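Local structure of rhodopsin (Rubrobacter xylanophilus, 6KFQ) at residues M1-L6 with L194-F199; C177-W182 with L200-D205. The protein is a retinal-binding membrane protein of a thermophile that probably uses light to pump protons across the membrane. All coordinates share one frame; numbering follows the deposited sequence.

Interaction 1 (M1-L6 with L194-F199); sequences MEALWL and LSVEVF. With MPG ([(Z)-octadec-9-enyl] (2R)-2,3-bis(oxidanyl)propanoate), chain Q; MPG ([(Z)-octadec-9-enyl] (2R)-2,3-bis(oxidanyl)propanoate), chain G.
Phe199 turns the edge of its ring onto one face of the Trp5 indole, and Leu4 CG of the indole's own helix lies over the opposite face, toward its rim. The pair is T-shaped, with the six-membered ring of Trp5 and the Phe199 ring at 64° and their centroids 4.8 Å apart. Lower on the same side chain, Phe199 CB sits 3.7 Å from the centroid of the Trp5 five-membered ring, a CH-pi contact almost on the ring normal. At the indole edge, Trp5 NE1 donates to Ser195 OG over 3.2 Å; the acceptor lies in the ring plane, though the N-H...O angle of 150° leaves the bond less than straight. With CG of Trp5 anti to its carbonyl carbon (chi1 -43°), the indole lies along helix 194-218, its N-H near Ser195 and its benzo ring near Phe199. The lipid MPG chain Q packs against the Phe199 ring, its C16 centred over one face, while C6 of MPG chain G meets that ring's edge. A leucine in place of Trp5 would probably leave Ser195 OG without its N-H donor and the edge of Phe199 without an aromatic face. Beside the rings, Val198 CG1 packs on Trp5 CB at 3.8 Å and on Leu6 CD2 at 3.7 Å. Glu2 OE1 finds its hydrogen-bonding partner in Tyr68. Helical segments 2-6 and 194-199 thus run nearly parallel where the first and seventh transmembrane helices begin, with lipid against the aromatic side and helix 32-53 taking Leu6 through Tyr49, Met52 and Ala53.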
loop_
_atom_site.group_PDB
_atom_site.type_symbol
_atom_site.label_atom_id
_atom_site.label_comp_id
_atom_site.label_asym_id
_atom_site.label_seq_id
_atom_site.Cartn_x
_atom_site.Cartn_y
_atom_site.Cartn_z
ATOM N N MET A 1 21.236 -12.530 -2.415
ATOM C CA MET A 1 20.544 -12.802 -1.160
ATOM C C MET A 1 19.136 -12.210 -1.165
ATOM O O MET A 1 18.304 -12.579 -0.335
ATOM C CB MET A 1 21.351 -12.254 0.025
ATOM C CG MET A 1 20.818 -12.584 1.424
ATOM S SD MET A 1 21.193 -14.229 2.075
ATOM C CE MET A 1 22.475 -14.807 0.956
ATOM N N GLU A 2 18.859 -11.305 -2.112
ATOM C CA GLU A 2 17.521 -10.728 -2.186
ATOM C C GLU A 2 16.463 -11.796 -2.446
ATOM O O GLU A 2 15.298 -11.596 -2.091
ATOM C CB GLU A 2 17.464 -9.625 -3.258
ATOM C CG GLU A 2 17.289 -10.115 -4.683
ATOM C CD GLU A 2 18.506 -9.849 -5.557
ATOM O OE1 GLU A 2 18.333 -9.656 -6.784
ATOM O OE2 GLU A 2 19.633 -9.841 -5.019
ATOM N N ALA A 3 16.853 -12.945 -3.014
ATOM C CA ALA A 3 15.908 -14.039 -3.203
ATOM C C ALA A 3 15.255 -14.441 -1.889
ATOM O O ALA A 3 14.057 -14.750 -1.852
ATOM C CB ALA A 3 16.608 -15.247 -3.831
ATOM N N LEU A 4 16.027 -14.457 -0.801
ATOM C CA LEU A 4 15.462 -14.821 0.492
ATOM C C LEU A 4 14.327 -13.886 0.873
ATOM O O LEU A 4 13.239 -14.335 1.251
ATOM C CB LEU A 4 16.544 -14.804 1.567
ATOM C CG LEU A 4 15.994 -14.921 2.989
ATOM C CD1 LEU A 4 15.114 -16.177 3.175
ATOM C CD2 LEU A 4 17.141 -14.923 3.969
ATOM N N TRP A 5 14.559 -12.571 0.786
ATOM C CA TRP A 5 13.519 -11.630 1.197
ATOM C C TRP A 5 12.301 -11.704 0.289
ATOM O O TRP A 5 11.176 -11.474 0.747
ATOM C CB TRP A 5 14.084 -10.208 1.231
ATOM C CG TRP A 5 15.451 -10.140 1.854
ATOM C CD1 TRP A 5 16.573 -9.567 1.318
ATOM C CD2 TRP A 5 15.843 -10.670 3.127
ATOM N NE1 TRP A 5 17.630 -9.705 2.180
ATOM C CE2 TRP A 5 17.214 -10.382 3.294
ATOM C CE3 TRP A 5 15.173 -11.365 4.137
ATOM C CZ2 TRP A 5 17.922 -10.765 4.428
ATOM C CZ3 TRP A 5 15.882 -11.741 5.268
ATOM C CH2 TRP A 5 17.239 -11.445 5.399
ATOM N N LEU A 6 12.492 -12.024 -0.991
ATOM C CA LEU A 6 11.344 -12.147 -1.886
ATOM C C LEU A 6 10.505 -13.375 -1.543
ATOM O O LEU A 6 9.273 -13.347 -1.652
ATOM C CB LEU A 6 11.821 -12.201 -3.338
ATOM C CG LEU A 6 12.518 -10.919 -3.822
ATOM C CD1 LEU A 6 13.202 -11.157 -5.169
ATOM C CD2 LEU A 6 11.526 -9.751 -3.911
ATOM N N LEU A 194 21.216 -3.713 -3.088
ATOM C CA LEU A 194 19.905 -4.164 -3.551
ATOM C C LEU A 194 19.289 -5.169 -2.579
ATOM O O LEU A 194 18.073 -5.175 -2.362
ATOM C CB LEU A 194 20.033 -4.774 -4.949
ATOM C CG LEU A 194 18.780 -5.439 -5.519
ATOM C CD1 LEU A 194 17.654 -4.426 -5.687
ATOM C CD2 LEU A 194 19.084 -6.139 -6.832
ATOM N N SER A 195 20.110 -6.039 -1.993
ATOM C CA SER A 195 19.570 -6.985 -1.019
ATOM C C SER A 195 18.957 -6.263 0.175
ATOM O O SER A 195 17.873 -6.632 0.640
ATOM C CB SER A 195 20.660 -7.950 -0.558
ATOM O OG SER A 195 20.204 -8.664 0.578
ATOM N N VAL A 196 19.626 -5.225 0.680
ATOM C CA VAL A 196 19.076 -4.455 1.794
ATOM C C VAL A 196 17.795 -3.746 1.371
ATOM O O VAL A 196 16.793 -3.744 2.100
ATOM C CB VAL A 196 20.123 -3.461 2.327
ATOM C CG1 VAL A 196 19.493 -2.513 3.339
ATOM C CG2 VAL A 196 21.290 -4.204 2.944
ATOM N N GLU A 197 17.817 -3.115 0.192
ATOM C CA GLU A 197 16.621 -2.453 -0.323
ATOM C C GLU A 197 15.431 -3.408 -0.380
ATOM O O GLU A 197 14.311 -3.055 0.015
ATOM C CB GLU A 197 16.897 -1.882 -1.712
ATOM C CG GLU A 197 15.667 -1.319 -2.392
ATOM C CD GLU A 197 15.899 -1.000 -3.855
ATOM O OE1 GLU A 197 14.899 -0.752 -4.554
ATOM O OE2 GLU A 197 17.066 -1.017 -4.309
ATOM N N VAL A 198 15.651 -4.615 -0.900
ATOM C CA VAL A 198 14.547 -5.561 -1.038
ATOM C C VAL A 198 14.033 -5.981 0.333
ATOM O O VAL A 198 12.821 -6.097 0.549
ATOM C CB VAL A 198 14.988 -6.763 -1.891
ATOM C CG1 VAL A 198 13.971 -7.894 -1.815
ATOM C CG2 VAL A 198 15.167 -6.313 -3.344
ATOM N N PHE A 199 14.945 -6.217 1.279
ATOM C CA PHE A 199 14.545 -6.510 2.654
ATOM C C PHE A 199 13.663 -5.404 3.220
ATOM O O PHE A 199 12.611 -5.669 3.812
ATOM C CB PHE A 199 15.792 -6.690 3.527
ATOM C CG PHE A 199 15.487 -6.805 4.997
ATOM C CD1 PHE A 199 14.969 -7.978 5.515
ATOM C CD2 PHE A 199 15.709 -5.735 5.854
ATOM C CE1 PHE A 199 14.676 -8.090 6.867
ATOM C CE2 PHE A 199 15.425 -5.842 7.208
ATOM C CZ PHE A 199 14.908 -7.032 7.712
HETATM C C7 MPG Q . 24.411 -10.804 -0.733
HETATM C C8 MPG Q . 24.449 -9.629 0.197
HETATM C C9 MPG Q . 23.852 -9.899 1.546
HETATM C C10 MPG Q . 22.889 -9.204 2.104
HETATM C C11 MPG Q . 22.328 -9.380 3.482
HETATM C C12 MPG Q . 21.206 -8.431 3.792
HETATM C C13 MPG Q . 20.692 -8.517 5.218
HETATM C C14 MPG Q . 19.552 -7.576 5.528
HETATM C C15 MPG Q . 19.097 -7.590 6.973
HETATM C C16 MPG Q . 18.491 -8.890 7.437
HETATM C C17 MPG Q . 18.014 -8.880 8.869
HETATM C C18 MPG Q . 17.250 -10.114 9.282
HETATM C C2 MPG G . 20.490 -4.352 7.253
HETATM C C3 MPG G . 19.799 -3.870 8.504
HETATM C C4 MPG G . 18.387 -3.375 8.295
HETATM C C5 MPG G . 17.778 -2.822 9.560
HETATM C C6 MPG G . 16.276 -2.947 9.677
HETATM C C7 MPG G . 15.496 -1.690 9.318
HETATM C C8 MPG G . 14.084 -1.688 9.824
HETATM C C9 MPG G . 13.302 -2.899 9.421
HETATM O O1 MPG G . 22.506 -5.313 6.323
HETATM C C1 MPG G . 21.803 -5.022 7.553
HETATM C CXD MPG G . 24.362 -6.133 5.092
HETATM O O2 MPG G . 25.527 -6.930 5.235
HETATM C C21 MPG G . 24.693 -4.772 4.501
HETATM O O3 MPG G . 25.306 -4.957 3.232
HETATM O O4 MPG G . 24.049 -6.519 7.432
HETATM C CX3 MPG G . 23.632 -6.014 6.423
#

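Interaction 2 (C177-W182 with L200-D205); sequences CYPIVW and LFMVLD. With RET (retinal), chain R.
Tyr178 lies between Leu204 and the retinal, its ring flat against the polyene. Retinal C11 stands 3.5 Å above the ring plane, over its centre; on the opposite face Leu204 CD1 makes a CH-pi contact 4.1 Å from the centroid. The hydroxyl completes the grip: Tyr178 OH donates to Asp205 OD1 over 2.6 Å, using the anti lone pair of that oxygen. Carboxylate and ring are turned 27° from each other, with OD1 in the ring plane at its edge, so the phenol is fixed at its far end as well as on both faces. Because CG of Tyr178 is anti to the carbonyl carbon (chi1 -79°), the ring can bridge from helix 158-184 to Asp205. Phe201 lies beside it rather than on it: the planes are 25° apart but slid so far that the rings barely overlap. Over one face of Phe201 lies Val181, whose CG1 sits 3.6 Å from the centroid. The other branch, Val181 CG2, meets Leu204 CD1 tip to tip at 3.8 Å, and Cys177 CB touches Leu204 CD2 at 3.7 Å. Trp182 lays one ring face against retinal C2. Tyr178, Trp182 and Asp205 all belong to the retinal pocket of this opsin fold. Segments 177-182 and 200-205, of helices 158-184 and 194-218, run antiparallel here. Trp75 of helix 70-90 makes edge-to-face contacts with both Tyr178 and Phe201, Phe131 of helix 124-153 stacks with Trp182, and Tyr49 of helix 32-53 hydrogen-bonds Asp205 OD2.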
loop_
_atom_site.group_PDB
_atom_site.type_symbol
_atom_site.label_atom_id
_atom_site.label_comp_id
_atom_site.label_asym_id
_atom_site.label_seq_id
_atom_site.Cartn_x
_atom_site.Cartn_y
_atom_site.Cartn_z
ATOM N N CYS A 177 8.164 5.868 4.703
ATOM C CA CYS A 177 9.427 5.140 4.598
ATOM C C CYS A 177 9.751 4.722 3.165
ATOM O O CYS A 177 10.930 4.530 2.839
ATOM C CB CYS A 177 9.402 3.900 5.500
ATOM S SG CYS A 177 9.324 4.321 7.257
ATOM N N TYR A 178 8.742 4.556 2.303
ATOM C CA TYR A 178 9.009 3.999 0.975
ATOM C C TYR A 178 9.893 4.902 0.129
ATOM O O TYR A 178 10.872 4.397 -0.445
ATOM C CB TYR A 178 7.704 3.686 0.236
ATOM C CG TYR A 178 7.035 2.404 0.674
ATOM C CD1 TYR A 178 6.274 2.367 1.828
ATOM C CD2 TYR A 178 7.149 1.237 -0.083
ATOM C CE1 TYR A 178 5.641 1.199 2.230
ATOM C CE2 TYR A 178 6.521 0.065 0.308
ATOM C CZ TYR A 178 5.774 0.050 1.464
ATOM O OH TYR A 178 5.147 -1.115 1.865
ATOM N N PRO A 179 9.621 6.203 -0.009
ATOM C CA PRO A 179 10.568 7.054 -0.749
ATOM C C PRO A 179 11.950 7.102 -0.120
ATOM O O PRO A 179 12.939 7.270 -0.842
ATOM C CB PRO A 179 9.890 8.440 -0.741
ATOM C CG PRO A 179 8.907 8.392 0.392
ATOM C CD PRO A 179 8.404 6.955 0.373
ATOM N N ILE A 180 12.051 6.955 1.203
ATOM C CA ILE A 180 13.365 6.911 1.845
ATOM C C ILE A 180 14.124 5.665 1.404
ATOM O O ILE A 180 15.304 5.734 1.038
ATOM C CB ILE A 180 13.212 6.969 3.376
ATOM C CG1 ILE A 180 12.534 8.278 3.786
ATOM C CG2 ILE A 180 14.575 6.779 4.071
ATOM C CD1 ILE A 180 12.308 8.414 5.269
ATOM N N VAL A 181 13.459 4.506 1.434
ATOM C CA VAL A 181 14.102 3.280 0.965
ATOM C C VAL A 181 14.522 3.436 -0.493
ATOM O O VAL A 181 15.645 3.091 -0.878
ATOM C CB VAL A 181 13.165 2.076 1.152
ATOM C CG1 VAL A 181 13.779 0.852 0.495
ATOM C CG2 VAL A 181 12.905 1.827 2.636
ATOM N N TRP A 182 13.612 3.955 -1.323
ATOM C CA TRP A 182 13.923 4.235 -2.721
ATOM C C TRP A 182 15.192 5.068 -2.831
ATOM O O TRP A 182 16.087 4.767 -3.630
ATOM C CB TRP A 182 12.736 4.967 -3.354
ATOM C CG TRP A 182 12.684 5.020 -4.850
ATOM C CD1 TRP A 182 11.952 4.209 -5.668
ATOM C CD2 TRP A 182 13.327 5.980 -5.707
ATOM N NE1 TRP A 182 12.112 4.590 -6.980
ATOM C CE2 TRP A 182 12.954 5.672 -7.033
ATOM C CE3 TRP A 182 14.196 7.052 -5.481
ATOM C CZ2 TRP A 182 13.414 6.405 -8.137
ATOM C CZ3 TRP A 182 14.652 7.794 -6.586
ATOM C CH2 TRP A 182 14.260 7.460 -7.893
ATOM N N LEU A 200 14.085 -4.153 3.055
ATOM C CA LEU A 200 13.341 -3.049 3.646
ATOM C C LEU A 200 11.933 -2.968 3.075
ATOM O O LEU A 200 10.957 -2.834 3.825
ATOM C CB LEU A 200 14.101 -1.738 3.431
ATOM C CG LEU A 200 15.379 -1.685 4.273
ATOM C CD1 LEU A 200 16.226 -0.471 3.918
ATOM C CD2 LEU A 200 15.036 -1.693 5.771
ATOM N N PHE A 201 11.805 -3.029 1.743
ATOM C CA PHE A 201 10.470 -3.005 1.147
ATOM C C PHE A 201 9.647 -4.204 1.605
ATOM O O PHE A 201 8.423 -4.092 1.760
ATOM C CB PHE A 201 10.546 -2.996 -0.387
ATOM C CG PHE A 201 10.861 -1.656 -0.996
ATOM C CD1 PHE A 201 10.225 -0.490 -0.560
ATOM C CD2 PHE A 201 11.774 -1.562 -2.034
ATOM C CE1 PHE A 201 10.509 0.733 -1.148
ATOM C CE2 PHE A 201 12.074 -0.338 -2.621
ATOM C CZ PHE A 201 11.441 0.814 -2.175
ATOM N N MET A 202 10.292 -5.355 1.822
ATOM C CA MET A 202 9.551 -6.525 2.284
ATOM C C MET A 202 8.967 -6.293 3.670
ATOM O O MET A 202 7.801 -6.625 3.920
ATOM C CB MET A 202 10.449 -7.768 2.270
ATOM C CG MET A 202 9.768 -9.032 2.810
ATOM S SD MET A 202 9.979 -9.213 4.596
ATOM C CE MET A 202 11.740 -9.492 4.716
ATOM N N VAL A 203 9.753 -5.720 4.588
ATOM C CA VAL A 203 9.239 -5.453 5.928
ATOM C C VAL A 203 8.108 -4.439 5.858
ATOM O O VAL A 203 7.036 -4.635 6.446
ATOM C CB VAL A 203 10.362 -4.970 6.864
ATOM C CG1 VAL A 203 9.788 -4.582 8.220
ATOM C CG2 VAL A 203 11.433 -6.041 7.026
ATOM N N LEU A 204 8.328 -3.339 5.122
ATOM C CA LEU A 204 7.279 -2.345 4.946
ATOM C C LEU A 204 6.024 -2.964 4.341
ATOM O O LEU A 204 4.910 -2.728 4.823
ATOM C CB LEU A 204 7.790 -1.198 4.058
ATOM C CG LEU A 204 8.883 -0.348 4.706
ATOM C CD1 LEU A 204 9.467 0.652 3.682
ATOM C CD2 LEU A 204 8.296 0.398 5.894
ATOM N N ASP A 205 6.181 -3.728 3.256
ATOM C CA ASP A 205 5.012 -4.321 2.606
ATOM C C ASP A 205 4.212 -5.191 3.570
ATOM O O ASP A 205 2.981 -5.121 3.605
ATOM C CB ASP A 205 5.436 -5.166 1.406
ATOM C CG ASP A 205 5.832 -4.335 0.204
ATOM O OD1 ASP A 205 5.581 -3.104 0.196
ATOM O OD2 ASP A 205 6.393 -4.933 -0.742
HETATM C C1 RET R . 8.064 5.879 -4.515
HETATM C C2 RET R . 9.229 6.586 -5.222
HETATM C C3 RET R . 8.944 8.007 -5.658
HETATM C C4 RET R . 8.484 8.860 -4.492
HETATM C C5 RET R . 7.508 8.164 -3.569
HETATM C C6 RET R . 7.248 6.846 -3.633
HETATM C C7 RET R . 6.297 6.256 -2.701
HETATM C C8 RET R . 5.774 5.001 -2.644
HETATM C C9 RET R . 4.836 4.441 -1.697
HETATM C C10 RET R . 4.609 3.115 -1.725
HETATM C C11 RET R . 3.723 2.357 -0.890
HETATM C C12 RET R . 3.582 1.047 -1.067
HETATM C C13 RET R . 2.722 0.154 -0.326
HETATM C C14 RET R . 2.625 -1.135 -0.729
HETATM C C15 RET R . 1.810 -2.173 -0.165
HETATM C C16 RET R . 7.177 5.255 -5.602
HETATM C C17 RET R . 8.719 4.750 -3.696
HETATM C C18 RET R . 6.736 9.134 -2.716
HETATM C C19 RET R . 4.177 5.358 -0.708
HETATM C C20 RET R . 1.951 0.714 0.836
#

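Helix 194-218 serves both contacts: residues 194-199 meet the first helix in interaction 1, and the next turns meet helix 158-184 in interaction 2. Their centres are about 12 Å apart, and they touch directly where Met202 CG packs on Trp5 O. Both are largely buried, but interaction 1 lies farther from the chain centre, about 19 Å against 11 Å between centres, and includes the exposed Met1. Its helical segments run parallel and its aromatic pair borders lipid; interaction 2 joins antiparallel segments, and its Tyr178 and Trp182 border retinal. Each has one side-chain hydrogen bond across it, from an indole to a serine hydroxyl in the first and from a phenol to a carboxylate in the second.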